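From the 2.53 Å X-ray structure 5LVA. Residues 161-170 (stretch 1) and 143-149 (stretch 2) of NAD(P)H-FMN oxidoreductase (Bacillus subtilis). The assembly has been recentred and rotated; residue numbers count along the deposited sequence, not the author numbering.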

# COMPACT_ATOMS: atom_id res chain seq x y z
N GLU A 161 -8.82 16.97 2.87
CA GLU A 161 -9.92 16.06 3.12
C GLU A 161 -9.58 14.63 2.65
O GLU A 161 -10.02 13.65 3.23
CB GLU A 161 -11.19 16.56 2.44
CG GLU A 161 -12.31 15.54 2.33
CD GLU A 161 -13.04 15.27 3.63
OE1 GLU A 161 -12.70 15.86 4.67
OE2 GLU A 161 -13.99 14.46 3.61
N GLY A 162 -8.77 14.53 1.61
CA GLY A 162 -8.32 13.23 1.16
C GLY A 162 -7.44 12.57 2.19
O GLY A 162 -7.53 11.38 2.43
N ALA A 163 -6.58 13.37 2.82
CA ALA A 163 -5.66 12.87 3.83
C ALA A 163 -6.40 12.37 5.05
O ALA A 163 -6.10 11.31 5.59
CB ALA A 163 -4.64 13.94 4.23
N THR A 164 -7.38 13.14 5.50
CA THR A 164 -8.11 12.72 6.68
C THR A 164 -8.93 11.47 6.37
O THR A 164 -9.17 10.64 7.24
CB THR A 164 -9.00 13.85 7.25
OG1 THR A 164 -9.90 13.32 8.22
CG2 THR A 164 -9.78 14.50 6.18
N GLN A 165 -9.34 11.33 5.11
CA GLN A 165 -10.10 10.16 4.70
C GLN A 165 -9.19 8.94 4.63
O GLN A 165 -9.61 7.82 4.93
CB GLN A 165 -10.78 10.40 3.36
CG GLN A 165 -12.03 11.24 3.45
CD GLN A 165 -13.03 10.67 4.42
OE1 GLN A 165 -13.15 9.45 4.55
NE2 GLN A 165 -13.76 11.54 5.09
N TYR A 166 -7.95 9.16 4.22
CA TYR A 166 -6.96 8.12 4.20
C TYR A 166 -6.76 7.58 5.61
O TYR A 166 -6.76 6.38 5.83
CB TYR A 166 -5.65 8.66 3.61
CG TYR A 166 -4.39 7.89 3.94
CD1 TYR A 166 -3.69 8.14 5.11
CD2 TYR A 166 -3.88 6.95 3.07
CE1 TYR A 166 -2.53 7.45 5.41
CE2 TYR A 166 -2.73 6.25 3.36
CZ TYR A 166 -2.06 6.51 4.53
OH TYR A 166 -0.91 5.82 4.82
N ARG A 167 -6.62 8.48 6.57
CA ARG A 167 -6.35 8.10 7.94
C ARG A 167 -7.49 7.28 8.51
O ARG A 167 -7.27 6.29 9.19
CB ARG A 167 -6.12 9.34 8.81
CG ARG A 167 -5.51 9.03 10.17
CD ARG A 167 -5.69 10.16 11.14
NE ARG A 167 -4.78 10.05 12.27
CZ ARG A 167 -5.11 9.58 13.47
NH1 ARG A 167 -6.35 9.17 13.71
NH2 ARG A 167 -4.21 9.53 14.43
N GLU A 168 -8.72 7.69 8.23
CA GLU A 168 -9.85 6.97 8.77
C GLU A 168 -9.93 5.57 8.18
O GLU A 168 -10.25 4.61 8.87
CB GLU A 168 -11.15 7.72 8.52
CG GLU A 168 -12.35 6.94 8.99
CD GLU A 168 -13.65 7.68 8.82
OE1 GLU A 168 -13.62 8.93 8.74
OE2 GLU A 168 -14.70 7.00 8.78
N HIS A 169 -9.61 5.46 6.90
CA HIS A 169 -9.73 4.20 6.19
C HIS A 169 -8.70 3.18 6.66
O HIS A 169 -9.01 2.02 6.84
CB HIS A 169 -9.58 4.41 4.70
CG HIS A 169 -10.08 3.26 3.88
ND1 HIS A 169 -9.29 2.20 3.53
CD2 HIS A 169 -11.31 3.00 3.38
CE1 HIS A 169 -10.00 1.34 2.82
NE2 HIS A 169 -11.23 1.81 2.72
N VAL A 170 -7.48 3.65 6.85
CA VAL A 170 -6.38 2.80 7.28
C VAL A 170 -6.60 2.28 8.71
O VAL A 170 -6.11 1.22 9.07
CB VAL A 170 -5.04 3.57 7.19
CG1 VAL A 170 -3.93 2.86 7.93
CG2 VAL A 170 -4.66 3.76 5.73
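Stretch 2, residues 143-149: LPPYVFY

A short β-strand packs antiparallel along one helix in a small, mainly aromatic contact centred on Tyr146, with 334 Å² buried over both sides. Residues 161-170 are helical throughout, within a helix that extends beyond both ends of the stretch, while residues 146-148 of stretch 2 are extended. The N-to-C directions of the two elements make an angle of 171°, and their axes approach to 9.1 Å, so the chain order is reversed across the contact: Gly162 lies by Phe148 (CA to CA 6.9 Å), Tyr166 by Tyr146 (CA to CA 6.6 Å), and His169 by Pro144 and Pro145. Strand alternation directs the CA-to-CB bonds of Tyr146 and Phe148 toward the helix and leaves Val147 between them out of reach.

The Tyr146 side chain, with chi1 t, runs along the helix. Tyr166 CA stands over its ring face, 3.7 Å from the centroid in a CH-pi contact, and Tyr166 CB comes within 3.5 Å of Tyr146 CE2. The Tyr166 ring turns its edge toward that face in an offset edge-to-face pair, centroids 5.8 Å apart and planes at 78°. At the far end of the ring, Tyr146 OH is 2.7 Å from Gly162 O, within reach of a weak hydrogen bond; Gly162 O also accepts the helical bond from Tyr166 N (2.9 Å), and Gln165 CB lies 3.6 Å from Tyr146 OH.

Glycine at 162 lets Phe148 come close: Phe148 CE1 is 3.5 Å from Gly162 CA, and an ideal CB there would clash at 2.2 Å from Phe148 CE1. Toward the other end, His169 lies against Pro144, Pro145 and Tyr146. Its ring has Tyr146 CA over one face and Pro144 O at its edge, with His169 CE1 2.9 Å from Pro144 O and 3.3 Å from Pro145 O.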

# COMPACT_ATOMS: atom_id res chain seq x y z
N LEU A 143 -8.72 -6.34 2.13
CA LEU A 143 -9.61 -5.24 2.50
C LEU A 143 -9.80 -4.29 1.33
O LEU A 143 -8.97 -4.25 0.44
CB LEU A 143 -9.04 -4.49 3.70
CG LEU A 143 -8.75 -5.28 4.97
CD1 LEU A 143 -8.10 -4.37 5.99
CD2 LEU A 143 -10.01 -5.86 5.53
N PRO A 144 -10.90 -3.52 1.33
CA PRO A 144 -11.10 -2.56 0.24
C PRO A 144 -9.97 -1.55 0.22
O PRO A 144 -9.54 -1.11 1.28
CB PRO A 144 -12.41 -1.87 0.61
CG PRO A 144 -13.01 -2.70 1.65
CD PRO A 144 -11.93 -3.38 2.36
N PRO A 145 -9.48 -1.18 -0.97
CA PRO A 145 -8.34 -0.27 -0.99
C PRO A 145 -8.71 1.15 -0.55
O PRO A 145 -9.89 1.51 -0.49
CB PRO A 145 -7.90 -0.29 -2.45
CG PRO A 145 -9.13 -0.55 -3.18
CD PRO A 145 -9.98 -1.45 -2.33
N TYR A 146 -7.70 1.95 -0.25
CA TYR A 146 -7.91 3.38 -0.23
C TYR A 146 -7.38 3.95 -1.52
O TYR A 146 -6.24 3.74 -1.88
CB TYR A 146 -7.24 4.06 0.96
CG TYR A 146 -7.57 5.54 0.93
CD1 TYR A 146 -8.85 5.98 1.24
CD2 TYR A 146 -6.64 6.47 0.51
CE1 TYR A 146 -9.17 7.31 1.18
CE2 TYR A 146 -6.96 7.80 0.45
CZ TYR A 146 -8.23 8.21 0.78
OH TYR A 146 -8.55 9.53 0.71
N VAL A 147 -8.22 4.69 -2.21
CA VAL A 147 -7.86 5.23 -3.50
C VAL A 147 -8.09 6.72 -3.53
O VAL A 147 -9.15 7.19 -3.14
CB VAL A 147 -8.66 4.57 -4.63
CG1 VAL A 147 -8.07 4.92 -5.96
CG2 VAL A 147 -8.69 3.07 -4.44
N PHE A 148 -7.11 7.47 -4.00
CA PHE A 148 -7.27 8.90 -4.14
C PHE A 148 -6.99 9.27 -5.57
O PHE A 148 -5.92 8.99 -6.10
CB PHE A 148 -6.36 9.66 -3.18
CG PHE A 148 -6.65 11.13 -3.12
CD1 PHE A 148 -7.72 11.61 -2.40
CD2 PHE A 148 -5.86 12.04 -3.78
CE1 PHE A 148 -7.98 12.95 -2.33
CE2 PHE A 148 -6.13 13.38 -3.71
CZ PHE A 148 -7.20 13.83 -2.99
N TYR A 149 -7.98 9.90 -6.19
CA TYR A 149 -7.92 10.26 -7.60
C TYR A 149 -7.56 11.72 -7.77
O TYR A 149 -7.62 12.48 -6.82
CB TYR A 149 -9.26 9.96 -8.28
CG TYR A 149 -9.70 8.50 -8.27
CD1 TYR A 149 -9.25 7.62 -9.24
CD2 TYR A 149 -10.56 8.03 -7.30
CE1 TYR A 149 -9.65 6.32 -9.24
CE2 TYR A 149 -10.95 6.72 -7.29
CZ TYR A 149 -10.50 5.87 -8.27
OH TYR A 149 -10.90 4.56 -8.29